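Local structure of phosphatidylglycerophosphatase B (Bacillus subtilis, 6FMX) at residues V121-A126 and S133-S138; A126-E131 and R184-V189; H140-A145 and F199-L204. The protein removes the terminal phosphate of phosphatidylglycerophosphate to give phosphatidylglycerol, and also dephosphorylates undecaprenyl pyrophosphate for lipid-carrier synthesis. One frame throughout, in Å; residues are numbered along the deposited sequence.

Contact 1 of 3, residues V121-A126 and S133-S138; sequences VRPDFA and SFSFPS. With WO4 (tungstate(VI)ion), chain G.
A polar, arginine-centred contact within the loop, probably extracellular, between helices 96-118 and 139-158 brings Arg122, of phosphatase motif I, against Ser133-Ser135, just ahead of motif II. Arg122 grips Ser133 side-on with two nitrogens: NE donates to the backbone O of Ser133 at 2.8 Å, from above the carbonyl plane, and NH2 reaches OG of Ser133, also at 2.8 Å. Both acceptors lie near the guanidinium plane. NE also forms a salt bridge with Glu131. The chain bends at chi2 (-101°) and then runs straight, which carries the far nitrogens to the tungstate. There NH1 bonds to O1 of the ion at 2.5 Å, so short that the exact length is doubtful, and NH2 adds a weak bond to the same oxygen. CA of Ser135 lies over one guanidinium face, while OG of Ser135 is bonded to Asp194. Farther along, Ser138 gives its OG to O4 of the tungstate at 2.8 Å and caps the helix that follows. A methionine in place of Arg122 would probably leave Ser133 O and tungstate O1 without these donors and Glu131 without its salt-bridge mate. Helix 96-118 brings Lys115 to the same site, helix 40-54 lies against Pro123 and Phe125, and helix 192-215 meets Ser138 through Asp194.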
loop_
_atom_site.group_PDB
_atom_site.type_symbol
_atom_site.label_atom_id
_atom_site.label_comp_id
_atom_site.label_asym_id
_atom_site.label_seq_id
_atom_site.Cartn_x
_atom_site.Cartn_y
_atom_site.Cartn_z
ATOM N N VAL A 121 -18.142 5.804 -4.764
ATOM C CA VAL A 121 -18.128 7.231 -4.466
ATOM C C VAL A 121 -17.292 7.478 -3.217
ATOM O O VAL A 121 -17.336 6.704 -2.252
ATOM C CB VAL A 121 -19.577 7.737 -4.303
ATOM C CG1 VAL A 121 -19.604 9.173 -3.870
ATOM C CG2 VAL A 121 -20.358 7.587 -5.600
ATOM N N ARG A 122 -16.514 8.565 -3.233
ATOM C CA ARG A 122 -15.662 8.930 -2.108
ATOM C C ARG A 122 -16.501 9.347 -0.897
ATOM O O ARG A 122 -17.680 9.676 -1.033
ATOM C CB ARG A 122 -14.735 10.075 -2.510
ATOM C CG ARG A 122 -13.767 9.738 -3.613
ATOM C CD ARG A 122 -12.393 9.456 -3.038
ATOM N NE ARG A 122 -11.439 9.071 -4.067
ATOM C CZ ARG A 122 -10.138 8.926 -3.849
ATOM N NH1 ARG A 122 -9.652 9.131 -2.635
ATOM N NH2 ARG A 122 -9.327 8.576 -4.840
ATOM N N PRO A 123 -15.908 9.343 0.304
ATOM C CA PRO A 123 -16.678 9.762 1.493
ATOM C C PRO A 123 -17.281 11.157 1.378
ATOM O O PRO A 123 -18.491 11.330 1.595
ATOM C CB PRO A 123 -15.635 9.677 2.619
ATOM C CG PRO A 123 -14.697 8.589 2.161
ATOM C CD PRO A 123 -14.588 8.777 0.669
ATOM N N ASP A 124 -16.454 12.161 1.070
ATOM C CA ASP A 124 -16.873 13.551 0.840
ATOM C C ASP A 124 -17.663 14.148 2.006
ATOM O O ASP A 124 -18.531 15.000 1.809
ATOM C CB ASP A 124 -17.654 13.692 -0.468
ATOM C CG ASP A 124 -16.742 14.029 -1.632
ATOM O OD1 ASP A 124 -15.889 14.937 -1.464
ATOM O OD2 ASP A 124 -16.845 13.382 -2.694
ATOM N N PHE A 125 -17.351 13.731 3.230
ATOM C CA PHE A 125 -17.833 14.423 4.417
ATOM C C PHE A 125 -16.908 15.558 4.813
ATOM O O PHE A 125 -17.377 16.651 5.142
ATOM C CB PHE A 125 -17.970 13.450 5.589
ATOM C CG PHE A 125 -18.807 12.252 5.272
ATOM C CD1 PHE A 125 -20.168 12.389 5.038
ATOM C CD2 PHE A 125 -18.241 10.987 5.203
ATOM C CE1 PHE A 125 -20.947 11.291 4.733
ATOM C CE2 PHE A 125 -19.020 9.881 4.905
ATOM C CZ PHE A 125 -20.373 10.035 4.670
ATOM N N ALA A 126 -15.608 15.319 4.767
ATOM C CA ALA A 126 -14.649 16.256 5.326
ATOM C C ALA A 126 -13.243 15.995 4.810
ATOM O O ALA A 126 -12.319 15.812 5.613
ATOM C CB ALA A 126 -14.671 16.165 6.851
ATOM N N SER A 133 -10.533 10.659 -8.333
ATOM C CA SER A 133 -10.815 9.301 -8.777
ATOM C C SER A 133 -11.791 8.642 -7.812
ATOM O O SER A 133 -12.137 9.196 -6.766
ATOM C CB SER A 133 -9.532 8.476 -8.886
ATOM O OG SER A 133 -9.047 8.151 -7.598
ATOM N N PHE A 134 -12.219 7.436 -8.180
ATOM C CA PHE A 134 -13.117 6.668 -7.334
ATOM C C PHE A 134 -12.372 6.158 -6.101
ATOM O O PHE A 134 -11.146 6.249 -5.996
ATOM C CB PHE A 134 -13.750 5.525 -8.129
ATOM C CG PHE A 134 -14.780 5.996 -9.116
ATOM C CD1 PHE A 134 -15.910 6.652 -8.680
ATOM C CD2 PHE A 134 -14.599 5.816 -10.476
ATOM C CE1 PHE A 134 -16.860 7.113 -9.583
ATOM C CE2 PHE A 134 -15.542 6.267 -11.383
ATOM C CZ PHE A 134 -16.672 6.920 -10.937
ATOM N N SER A 135 -13.142 5.619 -5.154
ATOM C CA SER A 135 -12.650 5.422 -3.793
ATOM C C SER A 135 -12.032 4.046 -3.554
ATOM O O SER A 135 -11.116 3.925 -2.735
ATOM C CB SER A 135 -13.792 5.639 -2.798
ATOM O OG SER A 135 -13.292 6.012 -1.536
ATOM N N PHE A 136 -12.505 3.000 -4.235
ATOM C CA PHE A 136 -12.156 1.623 -3.883
ATOM C C PHE A 136 -11.433 0.923 -5.034
ATOM O O PHE A 136 -11.965 0.882 -6.152
ATOM C CB PHE A 136 -13.431 0.819 -3.511
ATOM C CG PHE A 136 -13.153 -0.593 -3.026
ATOM C CD1 PHE A 136 -13.049 -1.642 -3.925
ATOM C CD2 PHE A 136 -13.013 -0.867 -1.672
ATOM C CE1 PHE A 136 -12.790 -2.939 -3.486
ATOM C CE2 PHE A 136 -12.765 -2.169 -1.221
ATOM C CZ PHE A 136 -12.655 -3.199 -2.131
ATOM N N PRO A 137 -10.255 0.321 -4.798
ATOM C CA PRO A 137 -9.483 0.296 -3.546
ATOM C C PRO A 137 -8.569 1.514 -3.416
ATOM O O PRO A 137 -8.295 2.151 -4.434
ATOM C CB PRO A 137 -8.656 -0.991 -3.662
ATOM C CG PRO A 137 -8.511 -1.219 -5.141
ATOM C CD PRO A 137 -9.697 -0.581 -5.822
ATOM N N SER A 138 -8.098 1.823 -2.201
ATOM C CA SER A 138 -7.267 3.006 -1.992
ATOM C C SER A 138 -5.897 2.825 -2.627
ATOM O O SER A 138 -5.181 1.871 -2.316
ATOM C CB SER A 138 -7.114 3.294 -0.495
ATOM O OG SER A 138 -6.013 4.164 -0.264
HETATM W W WO4 G . -6.130 7.299 -3.350
HETATM O O1 WO4 G . -7.208 8.952 -2.844
HETATM O O2 WO4 G . -7.290 5.927 -4.295
HETATM O O3 WO4 G . -4.710 7.833 -4.709
HETATM O O4 WO4 G . -5.424 6.492 -1.654
#

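Contact 2 of 3, residues A126-E131 and R184-V189; sequences APLVHE and RVYLGV. With WO4 (tungstate(VI)ion), chain G.
CG2 of Val129 approaches the guanidinium of Arg184 obliquely; CG2 of Val189 lies over one face of that group, 3.6 Å above the plane and offset toward the rim, with O1 of the tungstate and a water at its edge. The ring of Tyr186 has CD2 of Leu187 at its edge, and CD1 of Leu128 comes to it obliquely. Arg184 and Tyr186 belong to the last turn of helix 166-186, closed by a Schellman motif at Gly188 within phosphatase motif III, against which loop 126-131 is laid. Bends at chi2 (-54°) and chi3 (-71°) fold Arg184 back toward the ion, where NH2 bonds to O1 at 2.9 Å and NE makes a weak bond to O4. Its NH1 is held by Thr69, so several partners limit rotation of the group. Gly188 has positive phi, and a side chain there would run into the carbonyl O of Ala126. The backbone link is N of Leu128 to O of Leu187, 2.8 Å, a fairly straight bond (159°). Beside it the side chains of Leu128 and Leu187 cross at about a right angle, with CB of Leu128 3.8 Å from CD2 of Leu187. Val129 and Val189 cross likewise, CG2 of Val129 meeting CG1 of Val189 at 3.6 Å. Glu131 turns its carboxylate to Arg122. One water joins O of His130 to NH2 of Arg184; a second accepts from N of Ala126 at 2.7 Å and donates to O of Gly188 at 2.9 Å.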
loop_
_atom_site.group_PDB
_atom_site.type_symbol
_atom_site.label_atom_id
_atom_site.label_comp_id
_atom_site.label_asym_id
_atom_site.label_seq_id
_atom_site.Cartn_x
_atom_site.Cartn_y
_atom_site.Cartn_z
ATOM N N ALA A 126 -15.608 15.319 4.767
ATOM C CA ALA A 126 -14.649 16.256 5.326
ATOM C C ALA A 126 -13.243 15.995 4.810
ATOM O O ALA A 126 -12.319 15.812 5.613
ATOM C CB ALA A 126 -14.671 16.165 6.851
ATOM N N PRO A 127 -13.018 15.998 3.499
ATOM C CA PRO A 127 -11.680 15.674 2.994
ATOM C C PRO A 127 -10.698 16.776 3.353
ATOM O O PRO A 127 -11.040 17.959 3.339
ATOM C CB PRO A 127 -11.884 15.581 1.480
ATOM C CG PRO A 127 -13.013 16.547 1.219
ATOM C CD PRO A 127 -13.911 16.476 2.426
ATOM N N LEU A 128 -9.470 16.382 3.681
ATOM C CA LEU A 128 -8.409 17.349 3.909
ATOM C C LEU A 128 -7.411 17.397 2.764
ATOM O O LEU A 128 -6.531 18.263 2.756
ATOM C CB LEU A 128 -7.674 17.036 5.215
ATOM C CG LEU A 128 -8.488 17.338 6.471
ATOM C CD1 LEU A 128 -7.792 16.768 7.704
ATOM C CD2 LEU A 128 -8.729 18.855 6.597
ATOM N N VAL A 129 -7.520 16.489 1.800
ATOM C CA VAL A 129 -6.640 16.473 0.643
ATOM C C VAL A 129 -7.485 16.263 -0.603
ATOM O O VAL A 129 -8.632 15.808 -0.547
ATOM C CB VAL A 129 -5.537 15.390 0.739
ATOM C CG1 VAL A 129 -4.478 15.800 1.759
ATOM C CG2 VAL A 129 -6.119 14.029 1.074
ATOM N N HIS A 130 -6.899 16.613 -1.741
ATOM C CA HIS A 130 -7.579 16.521 -3.022
ATOM C C HIS A 130 -7.515 15.098 -3.564
ATOM O O HIS A 130 -6.554 14.362 -3.328
ATOM C CB HIS A 130 -6.950 17.494 -4.021
ATOM C CG HIS A 130 -7.112 17.087 -5.451
ATOM N ND1 HIS A 130 -8.167 17.514 -6.229
ATOM C CD2 HIS A 130 -6.350 16.299 -6.249
ATOM C CE1 HIS A 130 -8.054 17.001 -7.441
ATOM N NE2 HIS A 130 -6.961 16.260 -7.480
ATOM N N GLU A 131 -8.559 14.716 -4.292
ATOM C CA GLU A 131 -8.596 13.444 -5.000
ATOM C C GLU A 131 -9.386 13.635 -6.286
ATOM O O GLU A 131 -10.275 14.486 -6.359
ATOM C CB GLU A 131 -9.219 12.332 -4.140
ATOM C CG GLU A 131 -10.559 12.702 -3.500
ATOM C CD GLU A 131 -11.712 12.612 -4.480
ATOM O OE1 GLU A 131 -12.756 13.269 -4.263
ATOM O OE2 GLU A 131 -11.566 11.868 -5.480
ATOM N N ARG A 184 -5.242 7.933 5.193
ATOM C CA ARG A 184 -6.309 8.119 4.210
ATOM C C ARG A 184 -7.674 8.191 4.876
ATOM O O ARG A 184 -8.556 8.922 4.408
ATOM C CB ARG A 184 -6.305 6.997 3.164
ATOM C CG ARG A 184 -4.930 6.680 2.575
ATOM C CD ARG A 184 -4.293 7.943 2.004
ATOM N NE ARG A 184 -4.953 8.403 0.786
ATOM C CZ ARG A 184 -4.726 9.583 0.217
ATOM N NH1 ARG A 184 -3.862 10.434 0.758
ATOM N NH2 ARG A 184 -5.365 9.918 -0.893
ATOM N N VAL A 185 -7.873 7.442 5.959
ATOM C CA VAL A 185 -9.138 7.529 6.678
ATOM C C VAL A 185 -9.185 8.809 7.505
ATOM O O VAL A 185 -10.190 9.528 7.502
ATOM C CB VAL A 185 -9.352 6.282 7.552
ATOM C CG1 VAL A 185 -10.674 6.389 8.280
ATOM C CG2 VAL A 185 -9.305 5.003 6.684
ATOM N N TYR A 186 -8.090 9.120 8.203
ATOM C CA TYR A 186 -7.985 10.370 8.957
ATOM C C TYR A 186 -8.279 11.585 8.081
ATOM O O TYR A 186 -9.011 12.498 8.485
ATOM C CB TYR A 186 -6.581 10.492 9.571
ATOM C CG TYR A 186 -6.367 11.779 10.353
ATOM C CD1 TYR A 186 -6.081 12.972 9.704
ATOM C CD2 TYR A 186 -6.431 11.791 11.740
ATOM C CE1 TYR A 186 -5.899 14.150 10.406
ATOM C CE2 TYR A 186 -6.233 12.972 12.459
ATOM C CZ TYR A 186 -5.969 14.143 11.778
ATOM O OH TYR A 186 -5.783 15.325 12.461
ATOM N N LEU A 187 -7.663 11.644 6.904
ATOM C CA LEU A 187 -7.795 12.798 6.023
ATOM C C LEU A 187 -9.114 12.816 5.260
ATOM O O LEU A 187 -9.324 13.717 4.438
ATOM C CB LEU A 187 -6.620 12.849 5.041
ATOM C CG LEU A 187 -5.241 13.056 5.673
ATOM C CD1 LEU A 187 -4.126 12.772 4.678
ATOM C CD2 LEU A 187 -5.120 14.481 6.238
ATOM N N GLY A 188 -9.989 11.844 5.497
ATOM C CA GLY A 188 -11.328 11.884 4.944
ATOM C C GLY A 188 -11.438 11.696 3.447
ATOM O O GLY A 188 -12.376 12.222 2.832
ATOM N N VAL A 189 -10.530 10.935 2.835
ATOM C CA VAL A 189 -10.591 10.679 1.400
ATOM C C VAL A 189 -10.750 9.203 1.064
ATOM O O VAL A 189 -11.017 8.875 -0.100
ATOM C CB VAL A 189 -9.369 11.269 0.665
ATOM C CG1 VAL A 189 -9.470 12.787 0.642
ATOM C CG2 VAL A 189 -8.082 10.834 1.326
HETATM W W WO4 G . -6.130 7.299 -3.350
HETATM O O1 WO4 G . -7.208 8.952 -2.844
HETATM O O2 WO4 G . -7.290 5.927 -4.295
HETATM O O3 WO4 G . -4.710 7.833 -4.709
HETATM O O4 WO4 G . -5.424 6.492 -1.654
HETATM O O HOH W 1 -14.768 12.842 4.312
HETATM O O HOH W 2 -4.606 12.471 -2.572
#

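Contact 3 of 3, residues H140-A145 and F199-L204; sequences HSMNAA and FSLGLL. With WO4 (tungstate(VI)ion), chain G.
Backbone-to-backbone contact comes first where Met142 faces Gly202: their CA atoms are 4.5 Å apart, and CA of Gly202 makes a CA-H...O contact with O of Met142 at 3.5 Å. A side chain on Gly202 would clash with that oxygen and press on CB of Ala145. Apolar contacts lie around this point. CB of Ala145 sits 3.9 Å from CD1 of Phe199, approaching the ring obliquely, and also rests on O of Phe199. Met142 has CG anti to the backbone N (chi1 -166°) and an extended chain beyond; in the conformer given here (a second was modelled) CE passes 4.0 Å from CB of Leu201, the two side chains crossing obliquely, a contact that is therefore tentative. Helices 139-158 and 192-215, both membrane-spanning and both within the PAP2 family region, thus meet close-packed over small residues, their local axes 7.1 Å apart and crossing at -30°, running in the same general direction. Polar contacts are fewer. O of Ser141 lies at the edge of the Phe199 ring, in its plane, whereas OG of Ser141 is bonded to Ser138. The carbonyl O of Ala145 is buried by the contact without a hydrogen-bonding partner. At the N-terminal end of helix 139-158, His140 binds the tungstate through both backbone and ring: its N donates to O4 at 2.9 Å, and its ND1 to O3 at 3.3 Å, with O3 at the edge of the imidazole.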
loop_
_atom_site.group_PDB
_atom_site.type_symbol
_atom_site.label_atom_id
_atom_site.label_comp_id
_atom_site.label_asym_id
_atom_site.label_seq_id
_atom_site.Cartn_x
_atom_site.Cartn_y
_atom_site.Cartn_z
ATOM N N HIS A 140 -3.160 4.834 -2.342
ATOM C CA HIS A 140 -2.059 5.059 -1.403
ATOM C C HIS A 140 -1.814 3.823 -0.548
ATOM O O HIS A 140 -0.662 3.447 -0.296
ATOM C CB HIS A 140 -2.343 6.270 -0.505
ATOM C CG HIS A 140 -1.983 7.596 -1.107
ATOM N ND1 HIS A 140 -2.529 8.064 -2.285
ATOM C CD2 HIS A 140 -1.173 8.585 -0.655
ATOM C CE1 HIS A 140 -2.055 9.269 -2.542
ATOM N NE2 HIS A 140 -1.233 9.612 -1.567
ATOM N N SER A 141 -2.888 3.179 -0.087
ATOM C CA SER A 141 -2.741 1.989 0.737
ATOM C C SER A 141 -2.206 0.824 -0.073
ATOM O O SER A 141 -1.372 0.043 0.396
ATOM C CB SER A 141 -4.087 1.634 1.373
ATOM O OG SER A 141 -4.680 2.790 1.950
ATOM N N MET A 142 -2.688 0.694 -1.320
ATOM C CA MET A 142 -2.213 -0.355 -2.209
ATOM C C MET A 142 -0.747 -0.147 -2.579
ATOM O O MET A 142 0.027 -1.111 -2.635
ATOM C CB MET A 142 -3.081 -0.388 -3.462
ATOM C CG MET A 142 -2.916 -1.631 -4.315
ATOM S SD MET A 142 -4.433 -1.961 -5.229
ATOM C CE MET A 142 -3.773 -2.951 -6.576
ATOM N N ASN A 143 -0.359 1.104 -2.859
ATOM C CA ASN A 143 1.047 1.432 -3.099
ATOM C C ASN A 143 1.910 1.068 -1.898
ATOM O O ASN A 143 2.983 0.466 -2.046
ATOM C CB ASN A 143 1.212 2.931 -3.382
ATOM C CG ASN A 143 0.595 3.379 -4.689
ATOM O OD1 ASN A 143 0.175 2.574 -5.511
ATOM N ND2 ASN A 143 0.537 4.699 -4.879
ATOM N N ALA A 144 1.479 1.466 -0.695
ATOM C CA ALA A 144 2.343 1.315 0.475
ATOM C C ALA A 144 2.455 -0.148 0.889
ATOM O O ALA A 144 3.525 -0.612 1.297
ATOM C CB ALA A 144 1.828 2.166 1.639
ATOM N N ALA A 145 1.347 -0.890 0.813
ATOM C CA ALA A 145 1.377 -2.283 1.232
ATOM C C ALA A 145 2.160 -3.152 0.262
ATOM O O ALA A 145 2.594 -4.242 0.636
ATOM C CB ALA A 145 -0.045 -2.823 1.394
ATOM N N PHE A 199 -4.709 -2.560 0.947
ATOM C CA PHE A 199 -3.760 -3.350 1.728
ATOM C C PHE A 199 -3.653 -4.769 1.186
ATOM O O PHE A 199 -2.555 -5.263 0.907
ATOM C CB PHE A 199 -4.185 -3.405 3.199
ATOM C CG PHE A 199 -3.737 -2.227 4.028
ATOM C CD1 PHE A 199 -2.894 -1.260 3.508
ATOM C CD2 PHE A 199 -4.160 -2.104 5.341
ATOM C CE1 PHE A 199 -2.492 -0.181 4.287
ATOM C CE2 PHE A 199 -3.757 -1.020 6.128
ATOM C CZ PHE A 199 -2.923 -0.064 5.598
ATOM N N SER A 200 -4.795 -5.441 1.043
ATOM C CA SER A 200 -4.766 -6.861 0.710
ATOM C C SER A 200 -4.164 -7.113 -0.664
ATOM O O SER A 200 -3.426 -8.092 -0.836
ATOM C CB SER A 200 -6.170 -7.461 0.818
ATOM O OG SER A 200 -7.034 -6.987 -0.187
ATOM N N LEU A 201 -4.432 -6.250 -1.643
ATOM C CA LEU A 201 -3.888 -6.478 -2.978
ATOM C C LEU A 201 -2.442 -6.008 -3.138
ATOM O O LEU A 201 -1.687 -6.626 -3.896
ATOM C CB LEU A 201 -4.769 -5.815 -4.035
ATOM C CG LEU A 201 -6.174 -6.392 -4.215
ATOM C CD1 LEU A 201 -6.877 -5.670 -5.328
ATOM C CD2 LEU A 201 -6.118 -7.874 -4.529
ATOM N N GLY A 202 -2.035 -4.936 -2.458
ATOM C CA GLY A 202 -0.627 -4.580 -2.455
ATOM C C GLY A 202 0.222 -5.648 -1.795
ATOM O O GLY A 202 1.297 -6.001 -2.292
ATOM N N LEU A 203 -0.251 -6.186 -0.667
ATOM C CA LEU A 203 0.448 -7.277 0.003
ATOM C C LEU A 203 0.485 -8.525 -0.871
ATOM O O LEU A 203 1.490 -9.247 -0.901
ATOM C CB LEU A 203 -0.237 -7.572 1.336
ATOM C CG LEU A 203 0.527 -7.978 2.598
ATOM C CD1 LEU A 203 1.850 -7.232 2.739
ATOM C CD2 LEU A 203 -0.368 -7.729 3.805
ATOM N N LEU A 204 -0.607 -8.793 -1.589
ATOM C CA LEU A 204 -0.629 -9.909 -2.529
ATOM C C LEU A 204 0.474 -9.768 -3.574
ATOM O O LEU A 204 1.209 -10.723 -3.851
ATOM C CB LEU A 204 -2.009 -9.989 -3.192
ATOM C CG LEU A 204 -2.354 -11.195 -4.068
ATOM C CD1 LEU A 204 -3.859 -11.354 -4.065
ATOM C CD2 LEU A 204 -1.878 -10.983 -5.481
HETATM W W WO4 G . -6.130 7.299 -3.350
HETATM O O1 WO4 G . -7.208 8.952 -2.844
HETATM O O2 WO4 G . -7.290 5.927 -4.295
HETATM O O3 WO4 G . -4.710 7.833 -4.709
HETATM O O4 WO4 G . -5.424 6.492 -1.654
#

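All three contacts touch the same tungstate, which occupies the phosphatase pocket formed by motifs I, II and III. Contacts 1 and 2 share Ala126 and their centres are 8 Å apart; Arg122 NE forms a salt bridge with Glu131 OE2 at 3.1 Å, and Arg122 NH1 lies 2.9 Å from Val189 O, probably hydrogen-bonded. Contact 3 lies deeper, about 16 Å from contact 1 and 18 Å from contact 2, centre to centre. It meets contact 2 where Arg184 NH1 packs 3.6 Å from His140 CD2 and, in one conformer of Met142, comes near Pro137 of contact 1. The assigned nucleophile, His190, directly follows segment 184-189, with its side chain about 3 Å, nearest atoms, from those of Arg122 and Arg184.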